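Local structure of Phosphoglucomutase/phosphomannomutase family protein (Burkholderia thailandensis, 3UW2) at residues A83-V96 with E166-A178. The protein probably acts as a metal-dependent phosphohexose mutase, moving a phosphate group from one position to another within a sugar phosphate. Residues are numbered along the deposited sequence; the frame is centred on the assembly and turned at random.
Sequences ADGLRAAGVDVVDV and ETGSGSYEQYDVA. With EDO (1,2-ethanediol), chain D.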
ATOM      1  N   ALA A  83     -13.463  17.409   9.140  1.00 25.65           N
ATOM      2  CA  ALA A  83     -13.754  17.371  10.579  1.00 26.33           C
ATOM      3  C   ALA A  83     -15.081  18.073  10.905  1.00 26.22           C
ATOM      4  O   ALA A  83     -15.847  17.575  11.761  1.00 27.38           O
ATOM      5  CB  ALA A  83     -12.578  17.967  11.423  1.00 21.80           C
ATOM      6  N   ASP A  84     -15.336  19.228  10.269  1.00 27.47           N
ATOM      7  CA  ASP A  84     -16.626  19.944  10.428  1.00 29.50           C
ATOM      8  C   ASP A  84     -17.822  19.012  10.088  1.00 29.01           C
ATOM      9  O   ASP A  84     -18.837  19.021  10.775  1.00 26.90           O
ATOM     10  CB  ASP A  84     -16.724  21.204   9.546  1.00 29.71           C
ATOM     11  CG  ASP A  84     -15.720  22.297   9.935  1.00 32.69           C
ATOM     12  OD1 ASP A  84     -15.256  22.419  11.103  1.00 33.77           O
ATOM     13  OD2 ASP A  84     -15.397  23.062   9.042  1.00 32.20           O
ATOM     14  N   GLY A  85     -17.687  18.260   9.005  1.00 25.89           N
ATOM     15  CA  GLY A  85     -18.742  17.366   8.483  1.00 26.89           C
ATOM     16  C   GLY A  85     -18.990  16.191   9.421  1.00 27.08           C
ATOM     17  O   GLY A  85     -20.169  15.793   9.659  1.00 25.61           O
ATOM     18  N   LEU A  86     -17.899  15.655  10.002  1.00 26.22           N
ATOM     19  CA  LEU A  86     -18.002  14.518  10.902  1.00 25.34           C
ATOM     20  C   LEU A  86     -18.731  15.010  12.132  1.00 28.25           C
ATOM     21  O   LEU A  86     -19.625  14.308  12.710  1.00 27.31           O
ATOM     22  CB  LEU A  86     -16.619  14.024  11.307  1.00 24.78           C
ATOM     23  CG  LEU A  86     -15.912  13.165  10.243  1.00 24.93           C
ATOM     24  CD1 LEU A  86     -14.372  13.228  10.484  1.00 24.79           C
ATOM     25  CD2 LEU A  86     -16.470  11.735  10.247  1.00 26.22           C
ATOM     26  N   ARG A  87     -18.272  16.162  12.622  1.00 26.41           N
ATOM     27  CA  ARG A  87     -18.903  16.717  13.876  1.00 27.39           C
ATOM     28  C   ARG A  87     -20.416  17.084  13.693  1.00 28.03           C
ATOM     29  O   ARG A  87     -21.216  16.896  14.635  1.00 31.84           O
ATOM     30  CB  ARG A  87     -18.116  17.917  14.372  1.00 28.55           C
ATOM     31  CG  ARG A  87     -16.640  17.593  14.704  1.00 28.48           C
ATOM     32  CD  ARG A  87     -15.849  18.893  14.939  1.00 27.28           C
ATOM     33  NE  ARG A  87     -16.351  19.657  16.121  1.00 28.79           N
ATOM     34  CZ  ARG A  87     -16.017  20.924  16.391  1.00 29.31           C
ATOM     35  NH1 ARG A  87     -15.122  21.604  15.616  1.00 28.36           N
ATOM     36  NH2 ARG A  87     -16.491  21.487  17.523  1.00 30.87           N
ATOM     37  N   ALA A  88     -20.790  17.644  12.535  1.00 28.44           N
ATOM     38  CA  ALA A  88     -22.215  17.912  12.123  1.00 28.52           C
ATOM     39  C   ALA A  88     -23.069  16.639  12.099  1.00 30.13           C
ATOM     40  O   ALA A  88     -24.269  16.728  12.267  1.00 31.43           O
ATOM     41  CB  ALA A  88     -22.279  18.600  10.729  1.00 28.56           C
ATOM     42  N   ALA A  89     -22.461  15.474  11.806  1.00 30.66           N
ATOM     43  CA  ALA A  89     -23.128  14.144  11.971  1.00 30.82           C
ATOM     44  C   ALA A  89     -23.228  13.659  13.419  1.00 30.57           C
ATOM     45  O   ALA A  89     -23.853  12.614  13.672  1.00 33.16           O
ATOM     46  CB  ALA A  89     -22.391  13.038  11.153  1.00 28.53           C
ATOM     47  N   GLY A  90     -22.609  14.359  14.351  1.00 30.93           N
ATOM     48  CA  GLY A  90     -22.689  13.992  15.783  1.00 31.52           C
ATOM     49  C   GLY A  90     -21.513  13.099  16.233  1.00 36.05           C
ATOM     50  O   GLY A  90     -21.583  12.482  17.287  1.00 34.61           O
ATOM     51  N   VAL A  91     -20.416  13.053  15.452  1.00 31.12           N
ATOM     52  CA  VAL A  91     -19.254  12.203  15.723  1.00 32.79           C
ATOM     53  C   VAL A  91     -18.104  13.047  16.318  1.00 32.93           C
ATOM     54  O   VAL A  91     -17.820  14.091  15.816  1.00 32.40           O
ATOM     55  CB  VAL A  91     -18.876  11.503  14.385  1.00 33.52           C
ATOM     56  CG1 VAL A  91     -17.488  10.934  14.415  1.00 35.47           C
ATOM     57  CG2 VAL A  91     -19.922  10.402  14.116  1.00 34.34           C
ATOM     58  N   ASP A  92     -17.503  12.629  17.436  1.00 32.70           N
ATOM     59  CA  ASP A  92     -16.317  13.314  17.940  1.00 30.96           C
ATOM     60  C   ASP A  92     -15.095  13.119  17.035  1.00 29.30           C
ATOM     61  O   ASP A  92     -14.908  12.027  16.501  1.00 30.32           O
ATOM     62  CB  ASP A  92     -15.996  12.800  19.326  1.00 31.87           C
ATOM     63  CG  ASP A  92     -17.135  13.069  20.314  1.00 34.98           C
ATOM     64  OD1 ASP A  92     -18.029  13.933  20.048  1.00 31.69           O
ATOM     65  OD2 ASP A  92     -17.145  12.371  21.324  1.00 37.43           O
ATOM     66  N   VAL A  93     -14.244  14.147  16.895  1.00 26.61           N
ATOM     67  CA  VAL A  93     -13.078  14.055  15.999  1.00 27.60           C
ATOM     68  C   VAL A  93     -11.824  14.148  16.857  1.00 28.08           C
ATOM     69  O   VAL A  93     -11.729  14.997  17.739  1.00 31.57           O
ATOM     70  CB  VAL A  93     -13.059  15.187  14.940  1.00 27.46           C
ATOM     71  CG1 VAL A  93     -11.701  15.231  14.168  1.00 27.28           C
ATOM     72  CG2 VAL A  93     -14.232  14.965  13.982  1.00 27.35           C
ATOM     73  N   VAL A  94     -10.900  13.223  16.620  1.00 26.24           N
ATOM     74  CA  VAL A  94      -9.537  13.272  17.145  1.00 26.04           C
ATOM     75  C   VAL A  94      -8.587  13.523  15.991  1.00 27.74           C
ATOM     76  O   VAL A  94      -8.440  12.688  15.071  1.00 26.18           O
ATOM     77  CB  VAL A  94      -9.172  11.974  17.867  1.00 28.63           C
ATOM     78  CG1 VAL A  94      -7.727  12.047  18.386  1.00 28.73           C
ATOM     79  CG2 VAL A  94     -10.158  11.774  19.011  1.00 27.95           C
ATOM     80  N   ASP A  95      -7.979  14.698  16.017  1.00 27.95           N
ATOM     81  CA  ASP A  95      -7.149  15.138  14.916  1.00 30.17           C
ATOM     82  C   ASP A  95      -5.672  14.862  15.250  1.00 28.21           C
ATOM     83  O   ASP A  95      -5.129  15.479  16.145  1.00 30.43           O
ATOM     84  CB  ASP A  95      -7.425  16.634  14.627  1.00 27.61           C
ATOM     85  CG  ASP A  95      -6.760  17.111  13.364  1.00 27.87           C
ATOM     86  OD1 ASP A  95      -5.853  16.419  12.822  1.00 25.79           O
ATOM     87  OD2 ASP A  95      -7.133  18.212  12.913  1.00 26.48           O
ATOM     88  N   VAL A  96      -5.047  13.904  14.557  1.00 26.29           N
ATOM     89  CA  VAL A  96      -3.661  13.582  14.877  1.00 28.50           C
ATOM     90  C   VAL A  96      -2.669  14.383  14.004  1.00 30.36           C
ATOM     91  O   VAL A  96      -1.446  14.107  14.050  1.00 31.70           O
ATOM     92  CB  VAL A  96      -3.379  12.041  14.848  1.00 27.51           C
ATOM     93  CG1 VAL A  96      -4.254  11.310  15.916  1.00 27.33           C
ATOM     94  CG2 VAL A  96      -3.635  11.446  13.468  1.00 28.73           C
ATOM     95  N   GLU A 166     -27.075  11.655   9.464  1.00 33.79           N
ATOM     96  CA  GLU A 166     -27.300  11.888  10.865  1.00 35.88           C
ATOM     97  C   GLU A 166     -26.908  13.332  11.213  1.00 35.30           C
ATOM     98  O   GLU A 166     -26.190  14.015  10.429  1.00 35.66           O
ATOM     99  CB  GLU A 166     -26.528  10.876  11.710  1.00 34.43           C
ATOM    100  CG  GLU A 166     -26.847   9.443  11.341  1.00 36.11           C
ATOM    101  CD  GLU A 166     -28.251   9.033  11.764  1.00 42.11           C
ATOM    102  OE1 GLU A 166     -28.804   9.600  12.747  1.00 40.78           O
ATOM    103  OE2 GLU A 166     -28.832   8.164  11.072  1.00 42.90           O
ATOM    104  N   THR A 167     -27.353  13.764  12.395  1.00 36.22           N
ATOM    105  CA  THR A 167     -27.196  15.133  12.883  1.00 38.57           C
ATOM    106  C   THR A 167     -26.729  15.103  14.349  1.00 39.27           C
ATOM    107  O   THR A 167     -27.190  14.296  15.159  1.00 41.68           O
ATOM    108  CB  THR A 167     -28.537  15.880  12.782  1.00 43.31           C
ATOM    109  OG1 THR A 167     -28.834  16.090  11.391  1.00 42.01           O
ATOM    110  CG2 THR A 167     -28.461  17.246  13.490  1.00 42.83           C
ATOM    111  N   GLY A 168     -25.770  15.945  14.683  1.00 37.64           N
ATOM    112  CA  GLY A 168     -25.386  16.104  16.076  1.00 35.89           C
ATOM    113  C   GLY A 168     -24.340  17.205  16.105  1.00 35.22           C
ATOM    114  O   GLY A 168     -24.202  18.010  15.157  1.00 36.46           O
ATOM    115  N   SER A 169     -23.554  17.183  17.162  1.00 34.86           N
ATOM    116  CA  SER A 169     -22.623  18.233  17.441  1.00 36.53           C
ATOM    117  C   SER A 169     -21.391  17.580  18.110  1.00 37.30           C
ATOM    118  O   SER A 169     -21.216  17.647  19.331  1.00 38.74           O
ATOM    119  CB  SER A 169     -23.348  19.207  18.382  1.00 39.15           C
ATOM    120  OG  SER A 169     -22.492  20.265  18.642  1.00 47.69           O
ATOM    121  N   GLY A 170     -20.543  16.919  17.331  1.00 33.47           N
ATOM    122  CA  GLY A 170     -19.399  16.235  17.940  1.00 32.93           C
ATOM    123  C   GLY A 170     -18.315  17.182  18.433  1.00 31.12           C
ATOM    124  O   GLY A 170     -18.241  18.328  18.035  1.00 28.92           O
ATOM    125  N   SER A 171     -17.497  16.716  19.355  1.00 31.44           N
ATOM    126  CA  SER A 171     -16.387  17.526  19.870  1.00 31.40           C
ATOM    127  C   SER A 171     -15.161  17.420  18.930  1.00 30.43           C
ATOM    128  O   SER A 171     -15.193  16.676  17.948  1.00 28.83           O
ATOM    129  CB  SER A 171     -16.018  17.015  21.276  1.00 32.06           C
ATOM    130  OG  SER A 171     -15.507  15.672  21.168  1.00 32.31           O
ATOM    131  N   TYR A 172     -14.106  18.194  19.225  1.00 32.40           N
ATOM    132  CA  TYR A 172     -12.874  18.188  18.409  1.00 31.12           C
ATOM    133  C   TYR A 172     -11.727  18.280  19.362  1.00 31.34           C
ATOM    134  O   TYR A 172     -11.778  19.068  20.306  1.00 29.18           O
ATOM    135  CB  TYR A 172     -12.826  19.419  17.492  1.00 29.63           C
ATOM    136  CG  TYR A 172     -11.515  19.591  16.730  1.00 30.94           C
ATOM    137  CD1 TYR A 172     -11.275  18.821  15.558  1.00 28.36           C
ATOM    138  CD2 TYR A 172     -10.557  20.562  17.115  1.00 29.84           C
ATOM    139  CE1 TYR A 172     -10.099  18.952  14.799  1.00 27.90           C
ATOM    140  CE2 TYR A 172      -9.372  20.718  16.377  1.00 28.49           C
ATOM    141  CZ  TYR A 172      -9.170  19.943  15.213  1.00 28.36           C
ATOM    142  OH  TYR A 172      -8.019  20.035  14.488  1.00 28.37           O
ATOM    143  N   GLU A 173     -10.675  17.512  19.109  1.00 32.56           N
ATOM    144  CA  GLU A 173      -9.488  17.573  19.950  1.00 33.12           C
ATOM    145  C   GLU A 173      -8.311  17.257  19.070  1.00 32.18           C
ATOM    146  O   GLU A 173      -8.397  16.367  18.243  1.00 32.16           O
ATOM    147  CB  GLU A 173      -9.542  16.483  21.021  1.00 40.25           C
ATOM    148  CG  GLU A 173      -8.323  16.504  21.951  1.00 43.23           C
ATOM    149  CD  GLU A 173      -8.465  15.576  23.162  1.00 50.22           C
ATOM    150  OE1 GLU A 173      -9.526  14.917  23.311  1.00 45.05           O
ATOM    151  OE2 GLU A 173      -7.509  15.536  23.987  1.00 52.14           O
ATOM    152  N   GLN A 174      -7.204  17.965  19.274  1.00 30.97           N
ATOM    153  CA  GLN A 174      -5.917  17.632  18.616  1.00 31.97           C
ATOM    154  C   GLN A 174      -5.045  16.759  19.503  1.00 32.66           C
ATOM    155  O   GLN A 174      -4.995  16.954  20.717  1.00 32.77           O
ATOM    156  CB  GLN A 174      -5.198  18.910  18.179  1.00 32.71           C
ATOM    157  CG  GLN A 174      -5.941  19.570  17.001  1.00 35.91           C
ATOM    158  CD  GLN A 174      -5.316  20.907  16.632  1.00 44.41           C
ATOM    159  OE1 GLN A 174      -4.659  21.501  17.448  1.00 46.14           O
ATOM    160  NE2 GLN A 174      -5.574  21.399  15.427  1.00 45.53           N
ATOM    161  N   TYR A 175      -4.428  15.738  18.907  1.00 32.26           N
ATOM    162  CA  TYR A 175      -3.663  14.787  19.673  1.00 34.51           C
ATOM    163  C   TYR A 175      -2.439  14.357  18.892  1.00 34.83           C
ATOM    164  O   TYR A 175      -2.547  13.941  17.727  1.00 31.32           O
ATOM    165  CB  TYR A 175      -4.510  13.539  20.033  1.00 35.58           C
ATOM    166  CG  TYR A 175      -3.742  12.565  20.886  1.00 39.30           C
ATOM    167  CD1 TYR A 175      -3.451  12.861  22.241  1.00 42.49           C
ATOM    168  CD2 TYR A 175      -3.233  11.367  20.336  1.00 36.36           C
ATOM    169  CE1 TYR A 175      -2.712  11.965  23.022  1.00 44.73           C
ATOM    170  CE2 TYR A 175      -2.506  10.461  21.108  1.00 38.79           C
ATOM    171  CZ  TYR A 175      -2.243  10.761  22.453  1.00 43.81           C
ATOM    172  OH  TYR A 175      -1.519   9.878  23.227  1.00 44.49           O
ATOM    173  N   ASP A 176      -1.268  14.471  19.518  1.00 33.40           N
ATOM    174  CA  ASP A 176      -0.072  14.028  18.821  1.00 33.37           C
ATOM    175  C   ASP A 176       0.252  12.595  19.249  1.00 32.43           C
ATOM    176  O   ASP A 176       0.606  12.331  20.378  1.00 34.64           O
ATOM    177  CB  ASP A 176       1.109  15.016  19.022  1.00 35.16           C
ATOM    178  CG  ASP A 176       2.363  14.660  18.159  1.00 36.87           C
ATOM    179  OD1 ASP A 176       2.433  13.668  17.435  1.00 37.15           O
ATOM    180  OD2 ASP A 176       3.316  15.411  18.229  1.00 47.20           O
ATOM    181  N   VAL A 177       0.170  11.695  18.297  1.00 30.95           N
ATOM    182  CA  VAL A 177       0.365  10.243  18.491  1.00 31.48           C
ATOM    183  C   VAL A 177       1.801   9.767  18.041  1.00 29.79           C
ATOM    184  O   VAL A 177       2.166   8.568  18.160  1.00 28.86           O
ATOM    185  CB  VAL A 177      -0.726   9.492  17.689  1.00 31.31           C
ATOM    186  CG1 VAL A 177      -0.331   9.376  16.228  1.00 28.77           C
ATOM    187  CG2 VAL A 177      -0.941   8.094  18.255  1.00 33.90           C
ATOM    188  N   ALA A 178       2.645  10.708  17.622  1.00 27.89           N
ATOM    189  CA  ALA A 178       3.989  10.333  17.122  1.00 30.88           C
ATOM    190  C   ALA A 178       4.889   9.652  18.154  1.00 31.64           C
ATOM    191  O   ALA A 178       5.562   8.664  17.848  1.00 29.28           O
ATOM    192  CB  ALA A 178       4.691  11.568  16.534  1.00 36.38           C
TER
HETATM  193  C1  EDO D 467     -12.528  21.783  13.607  1.00 36.78           C
HETATM  194  O1  EDO D 467     -13.779  21.041  13.341  1.00 34.39           O
HETATM  195  C2  EDO D 467     -11.401  21.430  12.593  1.00 32.58           C
HETATM  196  O2  EDO D 467     -11.744  22.159  11.393  1.00 39.72           O
HETATM  197  O   HOH W   1     -15.869  14.201  23.724  1.00 52.05           O
HETATM  198  O   HOH W   2     -13.036  15.098  20.277  1.00 32.56           O
HETATM  199  O   HOH W   3       0.212  12.867  15.581  1.00 31.35           O
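Arg-87 O is gripped by two backbone donors that reach it from opposite faces of its carbonyl plane. Gly-170 N, from segment 166-178, donates to Arg-87 O at 2.8 Å. Gly-90 N comes from the Schellman motif that ends helix 75-88. One residue on, Ala-88 O accepts from Gly-168 N. The two backbones run very close here: Gly-90 CA lies 3.4 Å from Gly-168 CA.

The Arg-87 side chain bends at chi3 (63°) and turns its guanidinium back to residues 170-172. Its NE-H gives a nearly straight bond of 3.0 Å to Gly-170 O. That oxygen lies in the guanidinium plane, while NE sits above the carbonyl plane. Tyr-172 CB packs over one guanidinium face. Asp-92 OD1 takes Ser-171 N from above its carboxylate plane, and its OD2 pairs with Arg-119.

Strand 172-174 is a short parallel neighbour of strand 92-98 in the mixed sheet of the alpha/beta/alpha domain I. Strand 64-69 flanks strand 92-98 on its other side. Asp-95 N to Glu-173 O, at 2.8 Å, is the straightest backbone bond of this pairing.

Tyr-172 has CG anti to its N (chi1 173°), which lays the ring across Val-93 and Asp-95. Val-93 CG1 touches Tyr-172 CD1 at 3.9 Å. Tyr-172 OH donates to Asp-95 OD2 on its anti side at 2.6 Å and accepts from Gln-174 NE2. An ethanediol, probably from crystallisation, lies over one ring face, and its O1 links Arg-87 NH1 to Asp-84 OD1. Val-94 is on the sheet face opposite Val-93, and its CG1 packs alongside Tyr-175 CB, just past the end of strand 172-174. Both side chains touch Leu-114.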